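Type IV secretion protein Dot (Legionella pneumophila, PDB 6KS5) acts as a deubiquitinase that regulates the association of lysine-linked polyubiquitin with the Legionella phagosome. Local coordinates at residues E162-L165 against E166-N170. Numbering follows the deposited sequence.
Sequences EAFL and EYFYN
Phe164 and Phe168, one helical turn apart, lean along the same flank of helix 162-173. Their ring planes differ by only 18°, yet the centroids lie 5.8 Å apart, so the rings are slid past each other with little overlap and do not form a true stack. What touches is an aliphatic carbon: Phe168 CB approaches the Phe164 ring obliquely, near its rim, 4.3 Å from Phe164 CE2. Both first torsions set CG anti to the backbone N, which accounts for the similar course of the two side chains. Leu165 reaches Phe168 from another direction; its CD2 methyl comes to the ring's edge, near the ring plane, 4.1 Å from Phe168 CD2. Beneath these groups the backbone is regular i to i+4 helix, as Glu166 N to Glu162 O (2.9 Å) and Tyr167 N to Ala163 O (3.1 Å) attest, the latter nearly straight at 170°.

On the polar flank, the first torsion of Glu166 puts its CG beside the backbone N, 3.5 Å from Glu162 O, and the bend at chi2 then turns the carboxylate. The carboxylates remain separated, with 6.0 Å between Glu162 OE2 and Glu166 OE2, and each has a cationic partner that probably offsets their mutual repulsion: Lys150 for Glu162, Arg141 for Glu166. Tyr137 also hydrogen-bonds Glu166 OE2.

The helix packs against two others: Leu165 meets Phe134 and Tyr137 of helix 130-140, while Phe164 stacks on Tyr200 and Phe168 touches Ile197, both of helix 193-214.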
loop_
_atom_site.group_PDB
_atom_site.type_symbol
_atom_site.label_atom_id
_atom_site.label_comp_id
_atom_site.label_asym_id
_atom_site.label_seq_id
_atom_site.Cartn_x
_atom_site.Cartn_y
_atom_site.Cartn_z
ATOM N N GLU A 162 -4.810 -5.352 -16.151
ATOM C CA GLU A 162 -4.168 -4.989 -17.410
ATOM C C GLU A 162 -4.756 -5.758 -18.585
ATOM O O GLU A 162 -4.991 -5.185 -19.657
ATOM C CB GLU A 162 -2.665 -5.237 -17.319
ATOM C CG GLU A 162 -1.882 -4.808 -18.553
ATOM C CD GLU A 162 -0.529 -4.221 -18.199
ATOM O OE1 GLU A 162 -0.440 -3.563 -17.141
ATOM O OE2 GLU A 162 0.440 -4.411 -18.970
ATOM N N ALA A 163 -4.997 -7.059 -18.407
ATOM C CA ALA A 163 -5.465 -7.881 -19.518
ATOM C C ALA A 163 -6.845 -7.444 -19.990
ATOM O O ALA A 163 -7.078 -7.300 -21.194
ATOM C CB ALA A 163 -5.472 -9.353 -19.111
ATOM N N PHE A 164 -7.772 -7.217 -19.056
ATOM C CA PHE A 164 -9.113 -6.798 -19.450
ATOM C C PHE A 164 -9.098 -5.395 -20.044
ATOM O O PHE A 164 -9.832 -5.113 -20.998
ATOM C CB PHE A 164 -10.063 -6.867 -18.254
ATOM C CG PHE A 164 -11.372 -6.158 -18.474
ATOM C CD1 PHE A 164 -12.429 -6.805 -19.090
ATOM C CD2 PHE A 164 -11.545 -4.841 -18.069
ATOM C CE1 PHE A 164 -13.631 -6.155 -19.297
ATOM C CE2 PHE A 164 -12.741 -4.186 -18.275
ATOM C CZ PHE A 164 -13.785 -4.843 -18.888
ATOM N N LEU A 165 -8.276 -4.500 -19.491
ATOM C CA LEU A 165 -8.254 -3.131 -19.992
ATOM C C LEU A 165 -7.658 -3.063 -21.392
ATOM O O LEU A 165 -8.155 -2.318 -22.243
ATOM C CB LEU A 165 -7.486 -2.226 -19.028
ATOM C CG LEU A 165 -8.284 -1.720 -17.819
ATOM C CD1 LEU A 165 -7.372 -1.097 -16.765
ATOM C CD2 LEU A 165 -9.366 -0.739 -18.248
ATOM N N GLU A 166 -6.601 -3.836 -21.657
ATOM C CA GLU A 166 -6.036 -3.862 -23.005
ATOM C C GLU A 166 -7.037 -4.424 -24.003
ATOM O O GLU A 166 -7.197 -3.888 -25.108
ATOM C CB GLU A 166 -4.748 -4.678 -23.026
ATOM C CG GLU A 166 -3.526 -3.884 -22.611
ATOM C CD GLU A 166 -3.441 -2.538 -23.309
ATOM O OE1 GLU A 166 -3.493 -2.508 -24.559
ATOM O OE2 GLU A 166 -3.329 -1.513 -22.599
ATOM N N TYR A 167 -7.723 -5.501 -23.629
ATOM C CA TYR A 167 -8.833 -5.968 -24.444
ATOM C C TYR A 167 -9.905 -4.890 -24.559
ATOM O O TYR A 167 -10.439 -4.653 -25.646
ATOM C CB TYR A 167 -9.407 -7.255 -23.856
ATOM C CG TYR A 167 -10.506 -7.859 -24.691
ATOM C CD1 TYR A 167 -10.219 -8.551 -25.862
ATOM C CD2 TYR A 167 -11.832 -7.734 -24.311
ATOM C CE1 TYR A 167 -11.226 -9.101 -26.630
ATOM C CE2 TYR A 167 -12.843 -8.277 -25.068
ATOM C CZ TYR A 167 -12.539 -8.956 -26.226
ATOM O OH TYR A 167 -13.561 -9.488 -26.972
ATOM N N PHE A 168 -10.205 -4.206 -23.450
ATOM C CA PHE A 168 -11.202 -3.137 -23.461
ATOM C C PHE A 168 -10.800 -2.009 -24.404
ATOM O O PHE A 168 -11.649 -1.435 -25.094
ATOM C CB PHE A 168 -11.398 -2.603 -22.041
ATOM C CG PHE A 168 -12.512 -1.602 -21.902
ATOM C CD1 PHE A 168 -13.677 -1.729 -22.634
ATOM C CD2 PHE A 168 -12.401 -0.548 -21.005
ATOM C CE1 PHE A 168 -14.707 -0.815 -22.493
ATOM C CE2 PHE A 168 -13.427 0.374 -20.858
ATOM C CZ PHE A 168 -14.585 0.236 -21.606
ATOM N N TYR A 169 -9.508 -1.685 -24.456
ATOM C CA TYR A 169 -9.062 -0.565 -25.275
ATOM C C TYR A 169 -9.226 -0.869 -26.757
ATOM O O TYR A 169 -9.998 -0.204 -27.462
ATOM C CB TYR A 169 -7.605 -0.231 -24.954
ATOM C CG TYR A 169 -6.958 0.680 -25.972
ATOM C CD1 TYR A 169 -7.331 2.014 -26.072
ATOM C CD2 TYR A 169 -5.970 0.209 -26.826
ATOM C CE1 TYR A 169 -6.742 2.851 -27.003
ATOM C CE2 TYR A 169 -5.376 1.037 -27.758
ATOM C CZ TYR A 169 -5.765 2.356 -27.842
ATOM O OH TYR A 169 -5.172 3.186 -28.768
ATOM N N ASN A 170 -8.514 -1.886 -27.248
ATOM C CA ASN A 170 -8.505 -2.146 -28.679
ATOM C C ASN A 170 -9.850 -2.663 -29.173
ATOM O O ASN A 170 -10.157 -2.533 -30.361
ATOM C CB ASN A 170 -7.376 -3.123 -29.026
ATOM C CG ASN A 170 -7.674 -4.547 -28.590
ATOM O OD1 ASN A 170 -7.225 -4.992 -27.532
ATOM N ND2 ASN A 170 -8.393 -5.287 -29.430
#